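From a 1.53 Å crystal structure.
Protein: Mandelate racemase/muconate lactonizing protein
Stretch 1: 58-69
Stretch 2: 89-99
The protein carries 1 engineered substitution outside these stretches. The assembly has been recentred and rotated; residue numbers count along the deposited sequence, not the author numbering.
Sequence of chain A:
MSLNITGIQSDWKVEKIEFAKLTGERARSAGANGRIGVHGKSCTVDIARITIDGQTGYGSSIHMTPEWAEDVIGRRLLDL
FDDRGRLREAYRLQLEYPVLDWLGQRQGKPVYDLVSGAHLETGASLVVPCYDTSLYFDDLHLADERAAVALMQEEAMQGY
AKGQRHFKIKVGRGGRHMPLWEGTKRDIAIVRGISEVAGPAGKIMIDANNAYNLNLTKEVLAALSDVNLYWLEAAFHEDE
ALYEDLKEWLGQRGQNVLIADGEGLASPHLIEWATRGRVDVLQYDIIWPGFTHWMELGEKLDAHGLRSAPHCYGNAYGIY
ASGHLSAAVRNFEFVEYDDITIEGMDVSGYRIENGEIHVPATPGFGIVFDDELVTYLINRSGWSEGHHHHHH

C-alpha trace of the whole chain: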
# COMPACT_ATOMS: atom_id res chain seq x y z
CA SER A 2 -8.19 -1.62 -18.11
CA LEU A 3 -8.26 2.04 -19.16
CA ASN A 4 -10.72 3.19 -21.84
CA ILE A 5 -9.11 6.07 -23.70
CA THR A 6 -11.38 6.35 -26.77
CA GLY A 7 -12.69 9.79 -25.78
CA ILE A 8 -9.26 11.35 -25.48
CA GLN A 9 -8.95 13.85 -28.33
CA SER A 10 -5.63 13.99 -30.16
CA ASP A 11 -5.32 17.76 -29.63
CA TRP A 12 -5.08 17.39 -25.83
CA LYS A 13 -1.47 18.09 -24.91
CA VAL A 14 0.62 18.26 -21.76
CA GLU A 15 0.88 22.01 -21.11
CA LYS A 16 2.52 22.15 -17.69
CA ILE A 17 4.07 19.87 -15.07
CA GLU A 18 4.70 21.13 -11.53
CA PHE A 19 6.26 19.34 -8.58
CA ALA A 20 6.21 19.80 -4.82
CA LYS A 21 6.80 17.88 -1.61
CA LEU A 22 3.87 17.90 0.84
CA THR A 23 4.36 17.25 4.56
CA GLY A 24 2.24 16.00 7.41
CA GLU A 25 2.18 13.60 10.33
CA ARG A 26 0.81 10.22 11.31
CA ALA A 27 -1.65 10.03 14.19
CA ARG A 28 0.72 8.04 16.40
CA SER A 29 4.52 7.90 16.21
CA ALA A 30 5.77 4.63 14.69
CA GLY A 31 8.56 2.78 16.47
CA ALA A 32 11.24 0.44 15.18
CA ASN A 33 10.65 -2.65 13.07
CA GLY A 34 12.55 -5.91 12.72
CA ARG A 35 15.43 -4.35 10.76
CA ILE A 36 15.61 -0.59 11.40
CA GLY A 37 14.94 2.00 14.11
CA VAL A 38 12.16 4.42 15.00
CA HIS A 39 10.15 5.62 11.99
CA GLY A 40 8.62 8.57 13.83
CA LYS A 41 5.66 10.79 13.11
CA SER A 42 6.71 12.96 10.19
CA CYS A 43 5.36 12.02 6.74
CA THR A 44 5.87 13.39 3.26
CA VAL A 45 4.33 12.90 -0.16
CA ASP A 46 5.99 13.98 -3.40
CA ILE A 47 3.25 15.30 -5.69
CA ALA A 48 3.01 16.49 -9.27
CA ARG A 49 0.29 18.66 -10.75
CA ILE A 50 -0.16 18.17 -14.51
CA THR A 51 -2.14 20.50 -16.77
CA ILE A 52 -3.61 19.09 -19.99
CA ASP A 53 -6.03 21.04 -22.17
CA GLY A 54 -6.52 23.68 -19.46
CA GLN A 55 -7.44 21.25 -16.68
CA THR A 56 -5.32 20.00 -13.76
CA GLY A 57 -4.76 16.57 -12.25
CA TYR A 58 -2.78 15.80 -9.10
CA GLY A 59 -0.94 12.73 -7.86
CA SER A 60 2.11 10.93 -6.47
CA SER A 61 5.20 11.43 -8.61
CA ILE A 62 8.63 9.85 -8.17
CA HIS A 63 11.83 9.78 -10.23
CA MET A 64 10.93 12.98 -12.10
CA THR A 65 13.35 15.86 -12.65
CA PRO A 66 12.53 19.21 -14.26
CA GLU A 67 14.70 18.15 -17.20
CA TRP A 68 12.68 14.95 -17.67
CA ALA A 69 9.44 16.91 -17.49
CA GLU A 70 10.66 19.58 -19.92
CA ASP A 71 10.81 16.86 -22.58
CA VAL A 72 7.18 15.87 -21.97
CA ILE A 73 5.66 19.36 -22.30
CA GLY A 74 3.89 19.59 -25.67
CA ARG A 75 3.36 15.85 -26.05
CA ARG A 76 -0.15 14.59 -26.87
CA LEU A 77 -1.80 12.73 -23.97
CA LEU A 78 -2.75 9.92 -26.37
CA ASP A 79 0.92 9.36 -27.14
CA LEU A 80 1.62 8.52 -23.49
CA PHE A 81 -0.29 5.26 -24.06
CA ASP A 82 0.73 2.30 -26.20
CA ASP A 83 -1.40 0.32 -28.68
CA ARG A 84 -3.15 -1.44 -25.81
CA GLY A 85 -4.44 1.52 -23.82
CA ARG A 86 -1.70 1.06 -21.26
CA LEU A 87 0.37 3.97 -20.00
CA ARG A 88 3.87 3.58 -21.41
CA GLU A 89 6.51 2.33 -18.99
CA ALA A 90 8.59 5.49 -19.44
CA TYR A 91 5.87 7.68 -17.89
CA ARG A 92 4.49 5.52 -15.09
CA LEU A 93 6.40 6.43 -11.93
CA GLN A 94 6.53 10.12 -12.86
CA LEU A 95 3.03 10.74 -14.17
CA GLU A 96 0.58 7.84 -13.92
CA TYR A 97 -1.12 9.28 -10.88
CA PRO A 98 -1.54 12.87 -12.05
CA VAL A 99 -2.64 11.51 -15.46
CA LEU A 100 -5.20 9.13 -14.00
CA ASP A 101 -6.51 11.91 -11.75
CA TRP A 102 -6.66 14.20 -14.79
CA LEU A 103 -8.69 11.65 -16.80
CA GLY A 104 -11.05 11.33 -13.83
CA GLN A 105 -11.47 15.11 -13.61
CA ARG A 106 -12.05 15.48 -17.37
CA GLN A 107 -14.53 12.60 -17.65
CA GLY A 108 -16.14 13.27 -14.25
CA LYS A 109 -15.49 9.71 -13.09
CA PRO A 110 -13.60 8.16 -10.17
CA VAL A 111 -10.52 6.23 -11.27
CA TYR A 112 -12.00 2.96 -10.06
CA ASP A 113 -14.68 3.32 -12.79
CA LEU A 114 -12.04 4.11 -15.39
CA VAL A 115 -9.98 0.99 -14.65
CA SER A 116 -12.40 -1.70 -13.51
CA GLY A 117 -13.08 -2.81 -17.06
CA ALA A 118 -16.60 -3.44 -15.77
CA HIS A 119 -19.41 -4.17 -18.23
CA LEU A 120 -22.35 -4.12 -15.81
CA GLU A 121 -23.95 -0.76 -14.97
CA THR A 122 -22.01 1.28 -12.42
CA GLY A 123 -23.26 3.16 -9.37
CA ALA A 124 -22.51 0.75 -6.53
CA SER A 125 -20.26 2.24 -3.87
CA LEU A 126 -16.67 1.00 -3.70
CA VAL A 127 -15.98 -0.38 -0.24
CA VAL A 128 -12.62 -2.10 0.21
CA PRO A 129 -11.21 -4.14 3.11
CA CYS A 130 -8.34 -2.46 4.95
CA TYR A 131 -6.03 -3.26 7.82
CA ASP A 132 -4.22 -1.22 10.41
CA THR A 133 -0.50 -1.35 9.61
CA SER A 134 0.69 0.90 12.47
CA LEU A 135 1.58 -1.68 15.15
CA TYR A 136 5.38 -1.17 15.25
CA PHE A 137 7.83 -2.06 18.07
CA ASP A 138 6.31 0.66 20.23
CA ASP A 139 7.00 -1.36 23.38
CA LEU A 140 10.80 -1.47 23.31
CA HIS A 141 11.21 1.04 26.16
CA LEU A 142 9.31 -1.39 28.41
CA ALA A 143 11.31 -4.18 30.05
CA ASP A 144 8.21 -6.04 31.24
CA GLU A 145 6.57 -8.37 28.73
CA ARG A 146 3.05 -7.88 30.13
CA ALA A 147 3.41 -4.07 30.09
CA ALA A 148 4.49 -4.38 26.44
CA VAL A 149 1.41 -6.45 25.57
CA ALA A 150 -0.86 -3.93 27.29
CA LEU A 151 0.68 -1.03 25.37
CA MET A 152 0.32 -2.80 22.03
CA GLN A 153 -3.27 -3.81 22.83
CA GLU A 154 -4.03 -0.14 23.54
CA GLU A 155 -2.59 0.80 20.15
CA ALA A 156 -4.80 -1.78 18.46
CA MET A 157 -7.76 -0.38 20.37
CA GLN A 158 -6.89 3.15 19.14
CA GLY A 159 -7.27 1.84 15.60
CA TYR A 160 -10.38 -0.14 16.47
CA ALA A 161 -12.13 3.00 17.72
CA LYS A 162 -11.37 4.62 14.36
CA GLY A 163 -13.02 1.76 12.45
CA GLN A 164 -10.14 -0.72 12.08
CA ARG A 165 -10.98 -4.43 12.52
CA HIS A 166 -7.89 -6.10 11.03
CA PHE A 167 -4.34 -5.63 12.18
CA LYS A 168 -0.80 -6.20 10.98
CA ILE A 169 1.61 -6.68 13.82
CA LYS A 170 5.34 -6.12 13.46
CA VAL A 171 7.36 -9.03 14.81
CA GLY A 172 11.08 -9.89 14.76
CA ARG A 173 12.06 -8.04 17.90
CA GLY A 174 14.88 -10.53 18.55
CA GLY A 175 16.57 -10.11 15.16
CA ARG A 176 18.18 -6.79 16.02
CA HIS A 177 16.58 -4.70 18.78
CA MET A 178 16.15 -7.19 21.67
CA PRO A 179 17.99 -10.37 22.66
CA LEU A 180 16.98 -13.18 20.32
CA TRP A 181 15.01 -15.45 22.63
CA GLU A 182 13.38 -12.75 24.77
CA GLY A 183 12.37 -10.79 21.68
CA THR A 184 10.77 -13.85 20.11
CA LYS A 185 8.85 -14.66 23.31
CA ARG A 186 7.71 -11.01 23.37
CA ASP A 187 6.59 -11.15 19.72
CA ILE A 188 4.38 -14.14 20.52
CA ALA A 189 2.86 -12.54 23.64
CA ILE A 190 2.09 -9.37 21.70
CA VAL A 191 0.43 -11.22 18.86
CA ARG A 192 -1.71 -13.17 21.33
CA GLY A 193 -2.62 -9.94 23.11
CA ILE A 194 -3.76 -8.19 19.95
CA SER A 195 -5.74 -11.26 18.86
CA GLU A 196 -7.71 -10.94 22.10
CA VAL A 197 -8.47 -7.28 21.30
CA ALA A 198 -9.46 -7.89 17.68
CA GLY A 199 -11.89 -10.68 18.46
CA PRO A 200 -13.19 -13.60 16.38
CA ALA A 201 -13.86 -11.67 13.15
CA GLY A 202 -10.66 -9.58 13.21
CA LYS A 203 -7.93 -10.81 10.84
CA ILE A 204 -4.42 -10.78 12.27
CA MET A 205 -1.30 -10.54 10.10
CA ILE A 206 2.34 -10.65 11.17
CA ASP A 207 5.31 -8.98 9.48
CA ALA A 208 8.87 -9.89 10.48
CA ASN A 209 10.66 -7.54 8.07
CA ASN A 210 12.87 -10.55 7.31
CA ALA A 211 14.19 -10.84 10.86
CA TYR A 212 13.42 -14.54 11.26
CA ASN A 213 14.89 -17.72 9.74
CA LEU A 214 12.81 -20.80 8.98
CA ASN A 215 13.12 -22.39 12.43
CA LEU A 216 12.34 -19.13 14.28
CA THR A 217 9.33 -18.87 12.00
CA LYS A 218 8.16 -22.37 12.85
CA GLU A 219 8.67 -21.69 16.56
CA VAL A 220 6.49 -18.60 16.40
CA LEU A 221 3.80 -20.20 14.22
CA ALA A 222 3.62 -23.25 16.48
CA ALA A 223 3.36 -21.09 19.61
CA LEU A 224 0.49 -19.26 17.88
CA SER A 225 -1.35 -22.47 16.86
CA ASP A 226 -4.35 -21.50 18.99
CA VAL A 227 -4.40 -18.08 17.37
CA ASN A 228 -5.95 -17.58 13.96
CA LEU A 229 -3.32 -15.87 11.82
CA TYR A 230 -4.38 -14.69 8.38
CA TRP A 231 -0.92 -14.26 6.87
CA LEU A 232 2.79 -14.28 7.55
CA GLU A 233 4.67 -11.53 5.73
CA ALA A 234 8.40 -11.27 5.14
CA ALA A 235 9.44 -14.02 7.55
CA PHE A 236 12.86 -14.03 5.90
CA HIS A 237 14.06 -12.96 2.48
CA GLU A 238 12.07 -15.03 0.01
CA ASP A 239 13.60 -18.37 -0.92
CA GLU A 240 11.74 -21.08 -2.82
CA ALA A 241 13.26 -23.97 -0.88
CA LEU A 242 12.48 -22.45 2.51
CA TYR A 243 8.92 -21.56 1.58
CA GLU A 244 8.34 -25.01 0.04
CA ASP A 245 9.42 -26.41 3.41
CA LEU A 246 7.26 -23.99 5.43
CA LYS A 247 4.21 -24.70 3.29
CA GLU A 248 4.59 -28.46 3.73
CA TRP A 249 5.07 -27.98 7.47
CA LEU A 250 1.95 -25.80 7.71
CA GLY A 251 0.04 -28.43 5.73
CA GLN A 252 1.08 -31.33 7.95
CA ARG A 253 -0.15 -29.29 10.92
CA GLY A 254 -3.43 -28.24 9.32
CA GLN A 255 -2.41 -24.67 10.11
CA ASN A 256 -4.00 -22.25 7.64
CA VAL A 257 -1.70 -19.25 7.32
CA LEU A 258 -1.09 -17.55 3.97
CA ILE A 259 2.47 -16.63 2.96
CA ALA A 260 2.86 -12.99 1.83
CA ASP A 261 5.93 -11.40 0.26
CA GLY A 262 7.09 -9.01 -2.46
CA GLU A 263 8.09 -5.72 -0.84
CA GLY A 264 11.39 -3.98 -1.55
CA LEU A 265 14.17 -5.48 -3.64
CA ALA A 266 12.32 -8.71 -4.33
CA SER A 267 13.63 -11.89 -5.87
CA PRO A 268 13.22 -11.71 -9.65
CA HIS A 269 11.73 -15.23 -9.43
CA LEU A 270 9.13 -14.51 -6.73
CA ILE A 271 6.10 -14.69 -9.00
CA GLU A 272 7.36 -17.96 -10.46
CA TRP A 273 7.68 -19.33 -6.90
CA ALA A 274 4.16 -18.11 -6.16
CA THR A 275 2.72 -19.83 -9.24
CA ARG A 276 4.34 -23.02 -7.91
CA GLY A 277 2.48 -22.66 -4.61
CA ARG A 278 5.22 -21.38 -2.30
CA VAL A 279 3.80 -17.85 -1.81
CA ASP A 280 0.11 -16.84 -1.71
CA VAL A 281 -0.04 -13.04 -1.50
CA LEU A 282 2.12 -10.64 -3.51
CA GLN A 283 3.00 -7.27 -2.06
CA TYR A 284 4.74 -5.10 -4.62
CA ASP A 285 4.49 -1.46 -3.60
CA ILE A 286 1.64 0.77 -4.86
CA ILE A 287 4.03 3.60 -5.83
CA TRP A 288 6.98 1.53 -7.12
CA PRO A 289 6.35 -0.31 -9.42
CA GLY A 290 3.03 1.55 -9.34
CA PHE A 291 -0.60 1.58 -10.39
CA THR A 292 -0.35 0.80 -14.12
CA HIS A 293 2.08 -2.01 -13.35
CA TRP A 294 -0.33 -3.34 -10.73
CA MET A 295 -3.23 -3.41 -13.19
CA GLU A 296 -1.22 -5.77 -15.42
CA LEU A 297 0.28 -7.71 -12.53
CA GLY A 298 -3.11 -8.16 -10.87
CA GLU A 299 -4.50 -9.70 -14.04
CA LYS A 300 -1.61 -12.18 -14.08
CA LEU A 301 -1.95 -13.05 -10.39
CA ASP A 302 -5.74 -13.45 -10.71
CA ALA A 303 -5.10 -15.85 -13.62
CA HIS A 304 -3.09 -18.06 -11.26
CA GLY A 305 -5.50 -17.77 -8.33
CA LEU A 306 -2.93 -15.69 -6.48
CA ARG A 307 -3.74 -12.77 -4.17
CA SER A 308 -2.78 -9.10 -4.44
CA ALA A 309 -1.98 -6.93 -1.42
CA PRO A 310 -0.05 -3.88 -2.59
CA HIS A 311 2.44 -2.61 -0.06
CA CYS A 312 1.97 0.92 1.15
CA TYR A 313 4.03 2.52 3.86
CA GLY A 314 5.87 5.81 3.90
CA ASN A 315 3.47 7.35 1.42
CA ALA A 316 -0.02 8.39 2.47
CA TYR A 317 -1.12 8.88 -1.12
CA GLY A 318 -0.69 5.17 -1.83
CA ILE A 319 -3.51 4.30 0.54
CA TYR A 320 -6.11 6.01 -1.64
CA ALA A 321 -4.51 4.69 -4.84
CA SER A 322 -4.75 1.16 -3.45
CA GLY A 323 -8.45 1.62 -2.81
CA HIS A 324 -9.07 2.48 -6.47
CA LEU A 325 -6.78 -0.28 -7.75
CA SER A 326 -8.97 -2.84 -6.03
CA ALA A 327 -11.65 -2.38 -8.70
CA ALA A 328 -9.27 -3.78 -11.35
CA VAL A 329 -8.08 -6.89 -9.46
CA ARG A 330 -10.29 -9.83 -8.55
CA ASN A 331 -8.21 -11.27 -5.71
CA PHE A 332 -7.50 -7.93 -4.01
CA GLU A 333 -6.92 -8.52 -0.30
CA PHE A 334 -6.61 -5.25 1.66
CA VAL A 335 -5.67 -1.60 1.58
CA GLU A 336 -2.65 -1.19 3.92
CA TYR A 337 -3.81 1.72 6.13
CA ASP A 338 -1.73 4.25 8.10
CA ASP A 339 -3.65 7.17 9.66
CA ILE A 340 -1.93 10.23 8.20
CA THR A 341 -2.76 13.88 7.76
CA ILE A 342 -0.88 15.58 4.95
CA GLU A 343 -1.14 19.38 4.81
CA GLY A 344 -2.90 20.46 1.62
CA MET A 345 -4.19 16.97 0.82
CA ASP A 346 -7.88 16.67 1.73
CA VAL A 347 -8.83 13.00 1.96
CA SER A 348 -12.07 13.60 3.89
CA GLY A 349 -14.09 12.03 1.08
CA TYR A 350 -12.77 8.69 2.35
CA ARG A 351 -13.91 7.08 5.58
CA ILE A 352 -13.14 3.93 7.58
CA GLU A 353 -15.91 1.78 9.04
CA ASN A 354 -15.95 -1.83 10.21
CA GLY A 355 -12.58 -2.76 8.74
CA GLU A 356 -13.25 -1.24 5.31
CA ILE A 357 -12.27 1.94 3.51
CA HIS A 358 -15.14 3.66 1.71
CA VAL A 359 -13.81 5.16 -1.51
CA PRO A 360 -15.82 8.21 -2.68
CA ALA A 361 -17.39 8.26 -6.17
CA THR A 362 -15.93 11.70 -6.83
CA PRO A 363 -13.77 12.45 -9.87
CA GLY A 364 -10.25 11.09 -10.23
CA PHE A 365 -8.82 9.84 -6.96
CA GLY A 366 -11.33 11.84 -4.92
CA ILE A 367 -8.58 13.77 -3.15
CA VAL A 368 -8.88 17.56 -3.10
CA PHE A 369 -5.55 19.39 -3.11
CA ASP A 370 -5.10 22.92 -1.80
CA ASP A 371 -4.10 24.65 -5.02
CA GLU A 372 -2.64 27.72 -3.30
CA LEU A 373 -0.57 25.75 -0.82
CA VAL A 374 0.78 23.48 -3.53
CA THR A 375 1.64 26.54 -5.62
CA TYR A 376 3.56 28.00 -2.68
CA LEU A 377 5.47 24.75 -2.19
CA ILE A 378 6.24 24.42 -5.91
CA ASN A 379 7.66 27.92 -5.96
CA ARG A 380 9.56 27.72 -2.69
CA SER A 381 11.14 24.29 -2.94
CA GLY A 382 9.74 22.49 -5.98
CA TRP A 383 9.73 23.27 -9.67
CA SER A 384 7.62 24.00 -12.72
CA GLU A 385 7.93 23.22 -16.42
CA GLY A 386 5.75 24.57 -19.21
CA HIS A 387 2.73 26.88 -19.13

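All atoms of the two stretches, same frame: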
# COMPACT_ATOMS: atom_id res chain seq x y z
N TYR A 58 -3.78 15.88 -10.15
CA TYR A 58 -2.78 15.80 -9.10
C TYR A 58 -2.47 14.34 -8.77
O TYR A 58 -3.36 13.48 -8.80
CB TYR A 58 -3.36 16.40 -7.81
CG TYR A 58 -3.35 17.91 -7.69
CD1 TYR A 58 -2.30 18.56 -7.04
CD2 TYR A 58 -4.42 18.68 -8.15
CE1 TYR A 58 -2.28 19.93 -6.88
CE2 TYR A 58 -4.40 20.09 -7.99
CZ TYR A 58 -3.34 20.69 -7.36
OH TYR A 58 -3.30 22.06 -7.19
N GLY A 59 -1.23 14.05 -8.41
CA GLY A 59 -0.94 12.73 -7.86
C GLY A 59 0.49 12.51 -7.43
O GLY A 59 1.35 13.36 -7.65
N SER A 60 0.74 11.37 -6.78
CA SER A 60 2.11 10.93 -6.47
C SER A 60 2.99 11.02 -7.71
O SER A 60 2.54 10.75 -8.82
CB SER A 60 2.07 9.49 -5.97
OG SER A 60 3.36 8.91 -5.94
N SER A 61 4.24 11.43 -7.52
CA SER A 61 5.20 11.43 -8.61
C SER A 61 6.57 11.12 -8.03
O SER A 61 6.99 11.79 -7.08
CB SER A 61 5.22 12.79 -9.32
OG SER A 61 6.27 12.83 -10.29
N ILE A 62 7.26 10.12 -8.58
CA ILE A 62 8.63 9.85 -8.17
C ILE A 62 9.53 9.74 -9.40
O ILE A 62 9.05 9.52 -10.52
CB ILE A 62 8.75 8.59 -7.29
CG1 ILE A 62 8.39 7.33 -8.07
CG2 ILE A 62 7.87 8.75 -6.02
CD1 ILE A 62 8.80 6.01 -7.38
N HIS A 63 10.83 9.93 -9.18
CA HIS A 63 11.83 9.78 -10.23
C HIS A 63 11.62 10.78 -11.37
O HIS A 63 11.89 10.46 -12.53
CB HIS A 63 11.80 8.36 -10.80
CG HIS A 63 12.23 7.31 -9.84
ND1 HIS A 63 12.36 7.54 -8.48
CD2 HIS A 63 12.58 6.02 -10.03
CE1 HIS A 63 12.76 6.44 -7.88
NE2 HIS A 63 12.90 5.50 -8.80
N MET A 64 11.11 11.96 -11.06
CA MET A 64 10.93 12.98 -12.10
C MET A 64 11.78 14.20 -11.79
O MET A 64 11.68 14.77 -10.71
CB MET A 64 9.47 13.42 -12.20
CG MET A 64 9.22 14.44 -13.29
SD MET A 64 7.47 14.62 -13.72
CE MET A 64 6.80 15.31 -12.20
N THR A 65 12.60 14.61 -12.76
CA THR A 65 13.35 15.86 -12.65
C THR A 65 12.71 16.92 -13.55
O THR A 65 11.94 16.59 -14.44
CB THR A 65 14.80 15.68 -13.09
OG1 THR A 65 14.83 15.26 -14.46
CG2 THR A 65 15.47 14.60 -12.23
N PRO A 66 13.04 18.20 -13.33
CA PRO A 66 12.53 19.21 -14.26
C PRO A 66 12.96 18.92 -15.69
O PRO A 66 12.20 19.17 -16.62
CB PRO A 66 13.20 20.50 -13.78
CG PRO A 66 13.46 20.27 -12.34
CD PRO A 66 13.75 18.80 -12.18
N GLU A 67 14.17 18.39 -15.87
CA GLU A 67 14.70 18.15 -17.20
C GLU A 67 13.95 17.02 -17.92
O GLU A 67 13.73 17.08 -19.13
CB GLU A 67 16.21 17.87 -17.13
CG GLU A 67 17.05 19.10 -16.74
CD GLU A 67 17.02 19.43 -15.25
OE1 GLU A 67 16.55 18.60 -14.44
OE2 GLU A 67 17.49 20.52 -14.87
N TRP A 68 13.53 16.02 -17.15
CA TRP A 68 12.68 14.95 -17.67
C TRP A 68 11.35 15.56 -18.11
O TRP A 68 10.87 15.31 -19.21
CB TRP A 68 12.46 13.91 -16.58
CG TRP A 68 11.67 12.66 -16.98
CD1 TRP A 68 12.19 11.44 -17.30
CD2 TRP A 68 10.24 12.51 -17.03
NE1 TRP A 68 11.17 10.55 -17.58
CE2 TRP A 68 9.97 11.18 -17.41
CE3 TRP A 68 9.16 13.37 -16.79
CZ2 TRP A 68 8.67 10.69 -17.57
CZ3 TRP A 68 7.88 12.89 -16.95
CH2 TRP A 68 7.64 11.57 -17.34
N ALA A 69 10.75 16.37 -17.23
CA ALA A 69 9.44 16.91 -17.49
C ALA A 69 9.47 17.85 -18.70
O ALA A 69 8.52 17.90 -19.48
CB ALA A 69 8.91 17.63 -16.27
N GLU A 89 5.55 2.54 -20.06
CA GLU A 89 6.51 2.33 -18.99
C GLU A 89 7.30 3.59 -18.63
O GLU A 89 7.49 3.91 -17.45
CB GLU A 89 7.49 1.23 -19.41
CG GLU A 89 8.57 0.96 -18.41
CD GLU A 89 8.06 0.14 -17.25
OE1 GLU A 89 6.93 -0.42 -17.35
OE2 GLU A 89 8.79 0.04 -16.24
N ALA A 90 7.74 4.31 -19.65
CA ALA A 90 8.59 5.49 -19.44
C ALA A 90 7.93 6.61 -18.64
O ALA A 90 8.63 7.48 -18.11
CB ALA A 90 9.08 6.03 -20.79
N TYR A 91 6.61 6.59 -18.53
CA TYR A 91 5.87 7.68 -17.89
C TYR A 91 5.23 7.31 -16.55
O TYR A 91 4.65 8.16 -15.87
CB TYR A 91 4.75 8.20 -18.80
CG TYR A 91 5.21 8.69 -20.15
CD1 TYR A 91 5.87 9.90 -20.29
CD2 TYR A 91 4.96 7.94 -21.29
CE1 TYR A 91 6.28 10.36 -21.53
CE2 TYR A 91 5.38 8.39 -22.54
CZ TYR A 91 6.04 9.60 -22.65
OH TYR A 91 6.46 10.06 -23.88
N ARG A 92 5.31 6.03 -16.20
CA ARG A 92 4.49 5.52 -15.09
C ARG A 92 4.81 6.13 -13.73
O ARG A 92 3.94 6.73 -13.11
CB ARG A 92 4.60 4.00 -15.03
CG ARG A 92 3.95 3.32 -16.21
CD ARG A 92 4.10 1.82 -16.18
NE ARG A 92 3.43 1.24 -17.35
CZ ARG A 92 3.19 -0.05 -17.51
NH1 ARG A 92 3.57 -0.93 -16.58
NH2 ARG A 92 2.56 -0.47 -18.61
N LEU A 93 6.05 5.97 -13.27
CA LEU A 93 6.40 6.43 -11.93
C LEU A 93 6.24 7.95 -11.79
O LEU A 93 5.85 8.45 -10.73
CB LEU A 93 7.83 6.04 -11.57
CG LEU A 93 8.16 4.55 -11.68
CD1 LEU A 93 9.64 4.31 -11.42
CD2 LEU A 93 7.25 3.71 -10.74
N GLN A 94 6.52 8.67 -12.88
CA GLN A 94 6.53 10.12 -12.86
C GLN A 94 5.13 10.71 -12.98
O GLN A 94 4.82 11.71 -12.34
CB GLN A 94 7.37 10.63 -14.03
CG GLN A 94 8.85 10.29 -13.95
CD GLN A 94 9.19 8.90 -14.49
OE1 GLN A 94 8.33 8.18 -15.00
NE2 GLN A 94 10.46 8.53 -14.36
N LEU A 95 4.28 10.08 -13.80
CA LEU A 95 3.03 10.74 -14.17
C LEU A 95 1.74 9.92 -14.14
O LEU A 95 0.67 10.48 -14.40
CB LEU A 95 3.18 11.38 -15.57
CG LEU A 95 4.15 12.55 -15.74
CD1 LEU A 95 4.17 12.94 -17.24
CD2 LEU A 95 3.75 13.71 -14.85
N GLU A 96 1.80 8.64 -13.82
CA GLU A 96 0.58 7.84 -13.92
C GLU A 96 -0.50 8.40 -13.00
O GLU A 96 -1.68 8.42 -13.35
CB GLU A 96 0.80 6.36 -13.61
CG GLU A 96 1.21 6.03 -12.19
CD GLU A 96 1.54 4.56 -12.03
OE1 GLU A 96 2.10 4.22 -10.99
OE2 GLU A 96 1.23 3.77 -12.95
N TYR A 97 -0.11 8.83 -11.81
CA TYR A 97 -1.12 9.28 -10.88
C TYR A 97 -1.74 10.62 -11.28
O TYR A 97 -2.96 10.73 -11.38
CB TYR A 97 -0.62 9.24 -9.41
CG TYR A 97 -0.54 7.83 -8.87
CD1 TYR A 97 -1.69 7.07 -8.69
CD2 TYR A 97 0.69 7.23 -8.54
CE1 TYR A 97 -1.67 5.78 -8.20
CE2 TYR A 97 0.72 5.93 -8.03
CZ TYR A 97 -0.47 5.20 -7.89
OH TYR A 97 -0.48 3.92 -7.38
N PRO A 98 -0.92 11.65 -11.52
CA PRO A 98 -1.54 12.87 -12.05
C PRO A 98 -2.35 12.64 -13.34
O PRO A 98 -3.38 13.29 -13.54
CB PRO A 98 -0.35 13.80 -12.33
CG PRO A 98 0.80 13.23 -11.51
CD PRO A 98 0.55 11.76 -11.36
N VAL A 99 -1.89 11.75 -14.22
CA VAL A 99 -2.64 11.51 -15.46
C VAL A 99 -3.97 10.80 -15.20
O VAL A 99 -5.02 11.17 -15.76
CB VAL A 99 -1.79 10.73 -16.50
CG1 VAL A 99 -2.66 10.13 -17.58
CG2 VAL A 99 -0.77 11.68 -17.10
O HOH W 1 2.68 9.04 -10.98
O HOH W 2 4.32 7.97 -8.26
O HOH W 3 11.33 7.66 -18.19

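Contact between residues 58-69, a strand end, a loop and the start of a helix, and residues 89-99, most of them in a kinked helix; strand 58-60 and helix 92-99 run at 142° to each other, and their axes approach to 5.6 Å. Three direct hydrogen bonds join the loop to the helix. Ile62 N donates to Leu93 O (3.1 Å) almost linearly, at 177°, and Ser61 OG donates to Gln94 O (2.7 Å). In return, Gln94 NE2 donates to His63 O (3.0 Å), so Gln94 is held through both its backbone and its side chain. Gln94 CA also lies 3.5 Å from Ile62 O, a CA-H...O contact.

Three waters extend this network. Water 1 lies at the kink, where the N of Tyr97 has no bond to the preceding turn: it accepts from Tyr97 N (the O of water 1 is 2.9 Å from Tyr97 N) and lies 2.8 Å from Ser60 O, to which it can donate. Water 2 donates to Leu93 O (the O of water 2 is 2.9 Å from Leu93 O) and hydrogen-bonds Ser60 OG (2.7 Å). Water 3 accepts from Trp68 NE1 (3.0 Å) and donates to Ala90 O (2.7 Å).

Trp68 dominates the aromatic packing. Gln94 CG sits over its six-membered ring, 3.7 Å from the centroid and 12° off the normal, a CH-pi contact; Leu95 CD1 meets the ring edge, 3.7 Å from Trp68 CZ3. Within stretch 1, Trp68 N donates to Thr65 OG1 (3.1 Å), capping the helix that carries the indole.

Apolar contacts pair Ile62 CG1 with Leu93 CB (3.8 Å) and Met64 SD with Leu95 CD2 (4.0 Å). The closest CA pair across the contact is Gly59 CA and Pro98 CA, 4.2 Å apart; an ideal CB on Gly59 would lie 2.6 Å from Tyr97 CB and 2.7 Å from Pro98 N, both clashes.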